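Local coordinates for putative glycosyltransferase (Mannosyltransferase) involved in glycosylating the PBCV-1 major capsid protein (PDB 2P6W), which probably transfers a sugar from a nucleotide-sugar donor in glycosylating the viral major capsid protein, this chain being its N-terminal, manganese-binding GT-A-type domain, at residues P6-S12 and T73-L79; I20-T25 and R204-E209; Y118-T122 and E153-E159. All coordinates share one frame; numbering follows the deposited sequence.

Interaction 1: residues P6-S12 and T73-L79; sequences PCITILS and TEWFLWL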
loop_
_atom_site.group_PDB
_atom_site.type_symbol
_atom_site.label_atom_id
_atom_site.label_comp_id
_atom_site.label_asym_id
_atom_site.label_seq_id
_atom_site.Cartn_x
_atom_site.Cartn_y
_atom_site.Cartn_z
ATOM N N PRO A 6 -11.248 14.221 -0.037
ATOM C CA PRO A 6 -11.228 13.714 1.333
ATOM C C PRO A 6 -9.869 13.870 1.964
ATOM O O PRO A 6 -8.879 14.018 1.264
ATOM C CB PRO A 6 -11.534 12.219 1.166
ATOM C CG PRO A 6 -11.116 11.904 -0.214
ATOM C CD PRO A 6 -11.401 13.132 -1.017
ATOM N N CYS A 7 -9.837 13.833 3.287
ATOM C CA CYS A 7 -8.598 13.857 4.025
ATOM C C CYS A 7 -7.934 12.493 3.865
ATOM O O CYS A 7 -8.479 11.473 4.305
ATOM C CB CYS A 7 -8.874 14.141 5.492
ATOM S SG CYS A 7 -7.399 14.119 6.487
ATOM N N ILE A 8 -6.770 12.486 3.214
ATOM C CA ILE A 8 -6.024 11.248 2.960
ATOM C C ILE A 8 -4.714 11.248 3.736
ATOM O O ILE A 8 -4.012 12.262 3.753
ATOM C CB ILE A 8 -5.739 11.107 1.462
ATOM C CG1 ILE A 8 -7.050 10.892 0.707
ATOM C CG2 ILE A 8 -4.730 9.952 1.168
ATOM C CD1 ILE A 8 -6.949 11.163 -0.798
ATOM N N THR A 9 -4.392 10.113 4.370
ATOM C CA THR A 9 -3.098 9.911 5.013
ATOM C C THR A 9 -2.415 8.762 4.301
ATOM O O THR A 9 -2.947 7.649 4.276
ATOM C CB THR A 9 -3.264 9.534 6.499
ATOM O OG1 THR A 9 -3.802 10.658 7.207
ATOM C CG2 THR A 9 -1.930 9.113 7.143
ATOM N N ILE A 10 -1.265 9.033 3.696
ATOM C CA ILE A 10 -0.480 7.962 3.106
ATOM C C ILE A 10 0.441 7.452 4.187
ATOM O O ILE A 10 1.036 8.247 4.921
ATOM C CB ILE A 10 0.319 8.440 1.873
ATOM C CG1 ILE A 10 -0.652 9.076 0.870
ATOM C CG2 ILE A 10 1.135 7.266 1.260
ATOM C CD1 ILE A 10 -0.055 9.464 -0.456
ATOM N N LEU A 11 0.549 6.133 4.278
ATOM C CA LEU A 11 1.441 5.523 5.265
ATOM C C LEU A 11 2.312 4.461 4.627
ATOM O O LEU A 11 1.927 3.796 3.662
ATOM C CB LEU A 11 0.679 4.944 6.468
ATOM C CG LEU A 11 -0.347 3.855 6.160
ATOM C CD1 LEU A 11 -0.360 2.800 7.250
ATOM C CD2 LEU A 11 -1.728 4.453 6.013
ATOM N N SER A 12 3.501 4.306 5.206
ATOM C CA SER A 12 4.437 3.283 4.773
ATOM C C SER A 12 5.419 3.081 5.899
ATOM O O SER A 12 5.202 3.576 7.024
ATOM C CB SER A 12 5.168 3.728 3.501
ATOM O OG SER A 12 5.923 2.664 2.917
ATOM N N THR A 73 -8.275 11.635 9.594
ATOM C CA THR A 73 -8.183 10.878 8.329
ATOM C C THR A 73 -9.507 10.244 7.928
ATOM O O THR A 73 -10.193 9.657 8.761
ATOM C CB THR A 73 -7.126 9.764 8.424
ATOM O OG1 THR A 73 -5.877 10.314 8.865
ATOM C CG2 THR A 73 -6.926 9.090 7.061
ATOM N N GLU A 74 -9.877 10.383 6.654
ATOM C CA GLU A 74 -11.004 9.643 6.091
ATOM C C GLU A 74 -10.538 8.411 5.338
ATOM O O GLU A 74 -11.126 7.341 5.487
ATOM C CB GLU A 74 -11.809 10.524 5.151
ATOM C CG GLU A 74 -12.457 11.699 5.846
ATOM C CD GLU A 74 -13.131 12.615 4.857
ATOM O OE1 GLU A 74 -14.221 12.232 4.384
ATOM O OE2 GLU A 74 -12.555 13.689 4.546
ATOM N N TRP A 75 -9.497 8.578 4.521
ATOM C CA TRP A 75 -8.899 7.460 3.781
ATOM C C TRP A 75 -7.439 7.263 4.136
ATOM O O TRP A 75 -6.650 8.215 4.060
ATOM C CB TRP A 75 -8.981 7.684 2.272
ATOM C CG TRP A 75 -10.351 7.420 1.733
ATOM C CD1 TRP A 75 -11.303 8.347 1.422
ATOM C CD2 TRP A 75 -10.930 6.144 1.463
ATOM N NE1 TRP A 75 -12.442 7.724 0.984
ATOM C CE2 TRP A 75 -12.242 6.371 0.989
ATOM C CE3 TRP A 75 -10.476 4.831 1.575
ATOM C CZ2 TRP A 75 -13.097 5.330 0.621
ATOM C CZ3 TRP A 75 -11.347 3.789 1.207
ATOM C CH2 TRP A 75 -12.628 4.053 0.743
ATOM N N PHE A 76 -7.093 6.034 4.510
ATOM C CA PHE A 76 -5.700 5.641 4.741
ATOM C C PHE A 76 -5.224 4.936 3.495
ATOM O O PHE A 76 -5.952 4.129 2.922
ATOM C CB PHE A 76 -5.590 4.689 5.934
ATOM C CG PHE A 76 -5.939 5.347 7.235
ATOM C CD1 PHE A 76 -4.965 6.020 7.974
ATOM C CD2 PHE A 76 -7.249 5.313 7.708
ATOM C CE1 PHE A 76 -5.291 6.645 9.164
ATOM C CE2 PHE A 76 -7.584 5.945 8.915
ATOM C CZ PHE A 76 -6.595 6.616 9.637
ATOM N N LEU A 77 -4.013 5.260 3.057
ATOM C CA LEU A 77 -3.462 4.634 1.862
ATOM C C LEU A 77 -2.127 4.003 2.248
ATOM O O LEU A 77 -1.164 4.715 2.515
ATOM C CB LEU A 77 -3.279 5.683 0.748
ATOM C CG LEU A 77 -2.532 5.206 -0.500
ATOM C CD1 LEU A 77 -3.202 3.962 -1.098
ATOM C CD2 LEU A 77 -2.444 6.310 -1.535
ATOM N N TRP A 78 -2.079 2.671 2.289
ATOM C CA TRP A 78 -0.823 1.956 2.523
ATOM C C TRP A 78 -0.051 1.831 1.212
ATOM O O TRP A 78 -0.636 1.397 0.220
ATOM C CB TRP A 78 -1.088 0.528 3.048
ATOM C CG TRP A 78 0.172 -0.268 3.008
ATOM C CD1 TRP A 78 0.577 -1.137 2.031
ATOM C CD2 TRP A 78 1.256 -0.190 3.945
ATOM N NE1 TRP A 78 1.840 -1.612 2.310
ATOM C CE2 TRP A 78 2.273 -1.055 3.485
ATOM C CE3 TRP A 78 1.463 0.524 5.136
ATOM C CZ2 TRP A 78 3.488 -1.219 4.168
ATOM C CZ3 TRP A 78 2.671 0.348 5.828
ATOM C CH2 TRP A 78 3.670 -0.510 5.333
ATOM N N LEU A 79 1.238 2.186 1.220
ATOM C CA LEU A 79 2.150 1.900 0.105
ATOM C C LEU A 79 3.344 1.111 0.612
ATOM O O LEU A 79 4.003 1.531 1.586
ATOM C CB LEU A 79 2.693 3.206 -0.495
ATOM C CG LEU A 79 1.676 4.207 -1.025
ATOM C CD1 LEU A 79 2.413 5.424 -1.576
ATOM C CD2 LEU A 79 0.720 3.619 -2.059
#

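Interaction 2: residues I20-T25 and R204-E209; sequences IYARKT and RDEHME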
loop_
_atom_site.group_PDB
_atom_site.type_symbol
_atom_site.label_atom_id
_atom_site.label_comp_id
_atom_site.label_asym_id
_atom_site.label_seq_id
_atom_site.Cartn_x
_atom_site.Cartn_y
_atom_site.Cartn_z
ATOM N N ILE A 20 18.867 1.929 0.653
ATOM C CA ILE A 20 18.807 3.147 -0.150
ATOM C C ILE A 20 17.506 3.310 -0.931
ATOM O O ILE A 20 16.898 4.379 -0.887
ATOM C CB ILE A 20 20.056 3.293 -1.047
ATOM C CG1 ILE A 20 21.298 3.455 -0.173
ATOM C CG2 ILE A 20 19.929 4.482 -2.015
ATOM C CD1 ILE A 20 21.199 4.576 0.895
ATOM N N TYR A 21 17.045 2.258 -1.608
ATOM C CA TYR A 21 15.824 2.436 -2.409
ATOM C C TYR A 21 14.652 2.906 -1.558
ATOM O O TYR A 21 13.838 3.709 -2.015
ATOM C CB TYR A 21 15.443 1.185 -3.188
ATOM C CG TYR A 21 14.771 0.100 -2.391
ATOM C CD1 TYR A 21 13.389 0.152 -2.096
ATOM C CD2 TYR A 21 15.495 -1.009 -1.960
ATOM C CE1 TYR A 21 12.762 -0.851 -1.355
ATOM C CE2 TYR A 21 14.879 -2.026 -1.239
ATOM C CZ TYR A 21 13.514 -1.949 -0.945
ATOM O OH TYR A 21 12.925 -2.981 -0.237
ATOM N N ALA A 22 14.586 2.428 -0.316
ATOM C CA ALA A 22 13.465 2.778 0.555
ATOM C C ALA A 22 13.595 4.202 1.080
ATOM O O ALA A 22 12.591 4.861 1.326
ATOM C CB ALA A 22 13.353 1.780 1.696
ATOM N N ARG A 23 14.829 4.686 1.243
ATOM C CA ARG A 23 15.022 6.109 1.553
ATOM C C ARG A 23 14.434 6.930 0.413
ATOM O O ARG A 23 13.742 7.922 0.647
ATOM C CB ARG A 23 16.508 6.449 1.758
ATOM C CG ARG A 23 16.732 7.846 2.343
ATOM C CD ARG A 23 18.196 8.117 2.724
ATOM N NE ARG A 23 19.172 7.783 1.682
ATOM C CZ ARG A 23 19.376 8.493 0.571
ATOM N NH1 ARG A 23 18.661 9.587 0.320
ATOM N NH2 ARG A 23 20.295 8.098 -0.302
ATOM N N LYS A 24 14.709 6.508 -0.817
ATOM C CA LYS A 24 14.299 7.275 -1.991
ATOM C C LYS A 24 12.792 7.247 -2.202
ATOM O O LYS A 24 12.180 8.285 -2.478
ATOM C CB LYS A 24 15.050 6.801 -3.233
ATOM C CG LYS A 24 16.532 7.147 -3.178
ATOM C CD LYS A 24 17.217 6.695 -4.431
ATOM C CE LYS A 24 18.609 7.271 -4.556
ATOM N NZ LYS A 24 19.060 6.998 -5.932
ATOM N N THR A 25 12.174 6.075 -2.084
ATOM C CA THR A 25 10.722 6.014 -2.211
ATOM C C THR A 25 10.052 6.837 -1.107
ATOM O O THR A 25 9.103 7.564 -1.384
ATOM C CB THR A 25 10.187 4.581 -2.182
ATOM O OG1 THR A 25 10.507 3.994 -0.922
ATOM C CG2 THR A 25 10.806 3.752 -3.305
ATOM N N ARG A 204 16.252 -2.867 -6.937
ATOM C CA ARG A 204 15.493 -1.672 -6.568
ATOM C C ARG A 204 16.335 -0.397 -6.410
ATOM O O ARG A 204 15.896 0.690 -6.817
ATOM C CB ARG A 204 14.723 -1.965 -5.280
ATOM C CG ARG A 204 13.608 -2.968 -5.511
ATOM C CD ARG A 204 12.982 -3.450 -4.217
ATOM N NE ARG A 204 11.788 -4.261 -4.454
ATOM C CZ ARG A 204 11.178 -4.985 -3.514
ATOM N NH1 ARG A 204 11.631 -4.993 -2.260
ATOM N NH2 ARG A 204 10.095 -5.687 -3.821
ATOM N N ASP A 205 17.516 -0.515 -5.794
ATOM C CA ASP A 205 18.446 0.610 -5.700
ATOM C C ASP A 205 18.754 1.101 -7.110
ATOM O O ASP A 205 18.726 2.296 -7.379
ATOM C CB ASP A 205 19.765 0.196 -5.047
ATOM C CG ASP A 205 19.662 -0.034 -3.545
ATOM O OD1 ASP A 205 18.588 0.179 -2.941
ATOM O OD2 ASP A 205 20.705 -0.439 -2.957
ATOM N N GLU A 206 19.055 0.157 -8.003
ATOM C CA GLU A 206 19.430 0.501 -9.370
ATOM C C GLU A 206 18.263 1.160 -10.117
ATOM O O GLU A 206 18.462 2.137 -10.846
ATOM C CB GLU A 206 19.948 -0.744 -10.106
ATOM C CG GLU A 206 20.576 -0.440 -11.468
ATOM C CD GLU A 206 21.626 -1.459 -11.885
ATOM O OE1 GLU A 206 21.429 -2.674 -11.643
ATOM O OE2 GLU A 206 22.649 -1.036 -12.477
ATOM N N HIS A 207 17.047 0.652 -9.915
ATOM C CA HIS A 207 15.859 1.263 -10.522
ATOM C C HIS A 207 15.697 2.686 -10.018
ATOM O O HIS A 207 15.507 3.614 -10.808
ATOM C CB HIS A 207 14.592 0.468 -10.200
ATOM C CG HIS A 207 13.391 0.901 -10.978
ATOM N ND1 HIS A 207 12.517 1.866 -10.526
ATOM C CD2 HIS A 207 12.909 0.487 -12.175
ATOM C CE1 HIS A 207 11.545 2.027 -11.411
ATOM N NE2 HIS A 207 11.773 1.214 -12.427
ATOM N N MET A 208 15.775 2.860 -8.699
ATOM C CA MET A 208 15.533 4.174 -8.128
ATOM C C MET A 208 16.544 5.231 -8.578
ATOM O O MET A 208 16.195 6.402 -8.711
ATOM C CB MET A 208 15.399 4.103 -6.607
ATOM C CG MET A 208 14.140 3.345 -6.149
ATOM S SD MET A 208 12.611 3.937 -6.920
ATOM C CE MET A 208 12.552 5.648 -6.346
ATOM N N GLU A 209 17.777 4.804 -8.849
ATOM C CA GLU A 209 18.803 5.706 -9.377
ATOM C C GLU A 209 18.415 6.303 -10.725
ATOM O O GLU A 209 18.806 7.434 -11.053
ATOM C CB GLU A 209 20.145 4.978 -9.496
ATOM C CG GLU A 209 20.872 4.809 -8.179
ATOM C CD GLU A 209 22.119 3.940 -8.303
ATOM O OE1 GLU A 209 22.753 3.970 -9.385
ATOM O OE2 GLU A 209 22.453 3.224 -7.323
HETATM O O HOH W 1 18.840 4.143 -5.282
#

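Interaction 3: residues Y118-T122 and E153-E159; sequences YPINT and EQKTVYE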
loop_
_atom_site.group_PDB
_atom_site.type_symbol
_atom_site.label_atom_id
_atom_site.label_comp_id
_atom_site.label_asym_id
_atom_site.label_seq_id
_atom_site.Cartn_x
_atom_site.Cartn_y
_atom_site.Cartn_z
ATOM N N TYR A 118 -2.057 -13.766 -7.617
ATOM C CA TYR A 118 -3.153 -13.668 -6.640
ATOM C C TYR A 118 -4.224 -12.663 -7.127
ATOM O O TYR A 118 -3.920 -11.748 -7.919
ATOM C CB TYR A 118 -2.579 -13.284 -5.260
ATOM C CG TYR A 118 -3.543 -13.622 -4.137
ATOM C CD1 TYR A 118 -3.788 -14.954 -3.790
ATOM C CD2 TYR A 118 -4.240 -12.627 -3.462
ATOM C CE1 TYR A 118 -4.688 -15.280 -2.786
ATOM C CE2 TYR A 118 -5.136 -12.944 -2.445
ATOM C CZ TYR A 118 -5.357 -14.275 -2.121
ATOM O OH TYR A 118 -6.272 -14.604 -1.146
ATOM N N PRO A 119 -5.509 -12.861 -6.731
ATOM C CA PRO A 119 -6.517 -11.922 -7.251
ATOM C C PRO A 119 -6.351 -10.435 -6.914
ATOM O O PRO A 119 -6.870 -9.595 -7.652
ATOM C CB PRO A 119 -7.831 -12.442 -6.666
ATOM C CG PRO A 119 -7.577 -13.899 -6.434
ATOM C CD PRO A 119 -6.129 -13.970 -5.973
ATOM N N ILE A 120 -5.662 -10.120 -5.817
ATOM C CA ILE A 120 -5.345 -8.720 -5.509
ATOM C C ILE A 120 -3.882 -8.594 -5.105
ATOM O O ILE A 120 -3.270 -9.556 -4.602
ATOM C CB ILE A 120 -6.274 -8.098 -4.406
ATOM C CG1 ILE A 120 -6.174 -8.880 -3.080
ATOM C CG2 ILE A 120 -7.711 -8.064 -4.878
ATOM C CD1 ILE A 120 -6.898 -8.220 -1.891
ATOM N N ASN A 121 -3.328 -7.399 -5.324
ATOM C CA ASN A 121 -1.995 -7.095 -4.826
ATOM C C ASN A 121 -2.106 -5.920 -3.864
ATOM O O ASN A 121 -2.466 -4.812 -4.280
ATOM C CB ASN A 121 -1.080 -6.766 -6.003
ATOM C CG ASN A 121 0.319 -6.430 -5.567
ATOM O OD1 ASN A 121 0.545 -5.453 -4.841
ATOM N ND2 ASN A 121 1.289 -7.200 -6.063
ATOM N N THR A 122 -1.801 -6.168 -2.583
ATOM C CA THR A 122 -2.051 -5.166 -1.544
ATOM C C THR A 122 -0.837 -4.283 -1.251
ATOM O O THR A 122 -0.777 -3.636 -0.203
ATOM C CB THR A 122 -2.566 -5.811 -0.235
ATOM O OG1 THR A 122 -1.674 -6.855 0.165
ATOM C CG2 THR A 122 -4.003 -6.361 -0.415
ATOM N N GLU A 153 -1.172 -11.004 4.684
ATOM C CA GLU A 153 -2.244 -9.996 4.798
ATOM C C GLU A 153 -3.040 -9.911 3.504
ATOM O O GLU A 153 -4.228 -9.587 3.501
ATOM C CB GLU A 153 -1.671 -8.615 5.177
ATOM C CG GLU A 153 -2.628 -7.425 4.995
ATOM C CD GLU A 153 -2.574 -6.819 3.593
ATOM O OE1 GLU A 153 -1.812 -7.335 2.737
ATOM O OE2 GLU A 153 -3.281 -5.808 3.346
ATOM N N GLN A 154 -2.379 -10.195 2.388
ATOM C CA GLN A 154 -3.039 -10.099 1.090
ATOM C C GLN A 154 -4.146 -11.148 0.965
ATOM O O GLN A 154 -5.246 -10.870 0.479
ATOM C CB GLN A 154 -1.985 -10.289 0.006
ATOM C CG GLN A 154 -2.491 -10.159 -1.397
ATOM C CD GLN A 154 -1.335 -10.089 -2.371
ATOM O OE1 GLN A 154 -0.712 -9.043 -2.531
ATOM N NE2 GLN A 154 -1.049 -11.203 -3.037
ATOM N N LYS A 155 -3.838 -12.374 1.404
ATOM C CA LYS A 155 -4.819 -13.443 1.445
ATOM C C LYS A 155 -5.899 -13.163 2.496
ATOM O O LYS A 155 -7.077 -13.471 2.298
ATOM C CB LYS A 155 -4.117 -14.778 1.741
ATOM C CG LYS A 155 -5.100 -15.912 2.030
ATOM C CD LYS A 155 -4.538 -17.307 1.714
ATOM C CE LYS A 155 -3.239 -17.603 2.444
ATOM N NZ LYS A 155 -2.797 -18.991 2.044
ATOM N N THR A 156 -5.497 -12.548 3.609
ATOM C CA THR A 156 -6.450 -12.285 4.689
ATOM C C THR A 156 -7.480 -11.252 4.246
ATOM O O THR A 156 -8.682 -11.401 4.493
ATOM C CB THR A 156 -5.728 -11.825 5.953
ATOM O OG1 THR A 156 -4.720 -12.802 6.267
ATOM C CG2 THR A 156 -6.730 -11.668 7.113
ATOM N N VAL A 157 -7.015 -10.191 3.603
ATOM C CA VAL A 157 -7.946 -9.218 3.055
ATOM C C VAL A 157 -8.899 -9.877 2.053
ATOM O O VAL A 157 -10.119 -9.732 2.156
ATOM C CB VAL A 157 -7.185 -8.016 2.423
ATOM C CG1 VAL A 157 -8.137 -7.147 1.586
ATOM C CG2 VAL A 157 -6.560 -7.175 3.507
ATOM N N TYR A 158 -8.360 -10.595 1.079
ATOM C CA TYR A 158 -9.206 -11.145 0.032
ATOM C C TYR A 158 -10.172 -12.258 0.492
ATOM O O TYR A 158 -11.345 -12.311 0.046
ATOM C CB TYR A 158 -8.353 -11.605 -1.152
ATOM C CG TYR A 158 -9.166 -11.891 -2.385
ATOM C CD1 TYR A 158 -9.754 -10.857 -3.113
ATOM C CD2 TYR A 158 -9.361 -13.212 -2.822
ATOM C CE1 TYR A 158 -10.498 -11.125 -4.260
ATOM C CE2 TYR A 158 -10.100 -13.483 -3.969
ATOM C CZ TYR A 158 -10.672 -12.445 -4.667
ATOM O OH TYR A 158 -11.405 -12.700 -5.803
ATOM N N GLU A 159 -9.677 -13.143 1.352
ATOM C CA GLU A 159 -10.404 -14.363 1.729
ATOM C C GLU A 159 -11.064 -14.349 3.104
ATOM O O GLU A 159 -11.964 -15.185 3.367
ATOM C CB GLU A 159 -9.490 -15.573 1.618
ATOM C CG GLU A 159 -9.004 -15.848 0.187
ATOM C CD GLU A 159 -8.124 -17.076 0.089
ATOM O OE1 GLU A 159 -8.401 -18.061 0.810
ATOM O OE2 GLU A 159 -7.144 -17.052 -0.696
HETATM O O HOH W 2 0.850 -7.619 -0.471
#

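Interaction 1: residues P6-S12 and T73-L79
Thr-9 and Leu-11 carry the backbone ladder between two parallel strands, each giving its N-H and its C=O to strand 75-79. Thr-9 N donates to Trp-75 O, Leu-77 N donates to Thr-9 O at 2.9 Å, and the pattern repeats with Leu-11 N to Leu-77 O and Leu-79 N to Leu-11 O. At the start of the pairing Cys-7 O takes two donors, Glu-74 N and Trp-75 N, while Cys-7 N meets Glu-74 OE2 at 3.0 Å from above the carboxylate plane. Ser-12 OG closes the other end on Leu-79 O at 2.6 Å.

Thr-9 OG1 lies 2.7 Å from Thr-73 OG1, and the latter also bonds Phe-70 O. The CG2 methyl of Thr-73 sits over one face of the Phe-76 ring in its own segment.

Apolar contacts divide between the sheet faces. On one, Ile-10 CG2 touches Leu-79 CD1 (3.6 Å), under helix 20-36. On the other, Leu-11 CD1 meets the edge of the Trp-78 indole at CE3, also 3.6 Å.

Two central strands of a Rossmann-like GT-A sheet are thus joined by mostly buried bonds. Trp-78 NE1 bonds Asp-80 OD1, which links the pairing to a manganese ligand and is consistent with a role in holding that carboxylate.

Interaction 2: residues I20-T25 and R204-E209
The Tyr-21 ring has the aliphatic part of Arg-204 over one face and a carboxylate oxygen at its edge. Arg-204 CD lies 3.8 Å from the ring centroid in a CH-pi contact, with Arg-204 CB over the same ring nearer CG. The two side chains run alongside each other in the same direction, since the arginine is extended from CG to NE, and Arg-204 NH1 ends 3.1 Å from Tyr-21 OH in a weak hydrogen bond, guanidinium and ring planes 64° apart.

Asp-205 OD1 is the oxygen in the ring plane, 3.5 Å from Tyr-21 CD2. It also accepts from Tyr-21 N at 2.9 Å, well bent at 136° and from above the carboxylate plane.

Further along the helices Met-208, folded at chi2 and chi3, puts its CG against Tyr-21 CB and its CE 4.0 Å from Thr-25 CG2. Lys-24 slides past it in the opposite direction, and a water links Lys-24 NZ (2.9 Å) to Asp-205 O.

Arg-204 is a UDP-binding residue; here its NH2 bonds Met-196 O and a citrate probably from the crystallisation liquor, and NH1 has a long, weak ion pair with Asp-82. The ring face and the weak OH bond are consistent with Tyr-21 being a second-shell support for the arginine.

Interaction 3: residues Y118-T122 and E153-E159
Gln-154 OE1 is gripped twice, by Thr-122 N at 3.1 Å and by a water that also donates to Thr-122 OG1. The backbone N-H reaches it fairly straight (159°), somewhat tilted from the carbonyl plane. That same threonine hydroxyl gives its proton to Glu-153 OE1 at 2.6 Å, on the syn lone pair of the carboxylate. With CG anti to its backbone N (chi1 -177°), Gln-154 extends along the loop, and Gln-154 NE2 lies 3.4 Å from Tyr-118 CB, amide and ring planes only 19° apart.

Tyr-118 slides past that glutamine the other way and brings its OH beside Lys-155 CA; from there Tyr-118 OH donates to Glu-159 OE2, one turn on, at 2.6 Å. The carboxylate is met on its anti side and lies almost coplanar with the phenol ring.

Between these polar ends the packing is apolar. Pro-119 CB stands over one face of the Tyr-158 ring, 3.8 Å from its centroid, while Ile-120 CD1 fits between Val-157 CG1 and Tyr-158 CB, at 3.8 Å from each.

The loop leading from strand 107-110 into strand 124-128 is thus laid along the first turns of helix 153-164. Glu-153 OE2 makes a salt bridge to Lys-125 of strand 124-128, and His-56 and Phe-57 of helix 52-57 pack against the same glutamate.

How the interactions relate
All three contacts border the manganese and nucleotide site, from different parts of the domain. Interaction 1 builds the sheet centre whose strand 75-79 leads into the DxD motif, whose Asp-80 and Asp-82 bind manganese; the Trp-78 side chain lies about 7 Å from the ion. Interaction 2 brings the Arg-204 side chain to about 5 Å from manganese, and interaction 3 brings the Asn-121 side chain to about 6 Å. Interactions 1 and 3 touch, Trp-78 CD1 packing 3.6 Å from Thr-122 O, and Arg-59, a UDP-glucose-binding residue, touches both Trp-78 and Glu-153. Interactions 2 and 3 stay about 9 Å apart at their nearest atoms, with citrate close to both Arg-204 and Asn-121.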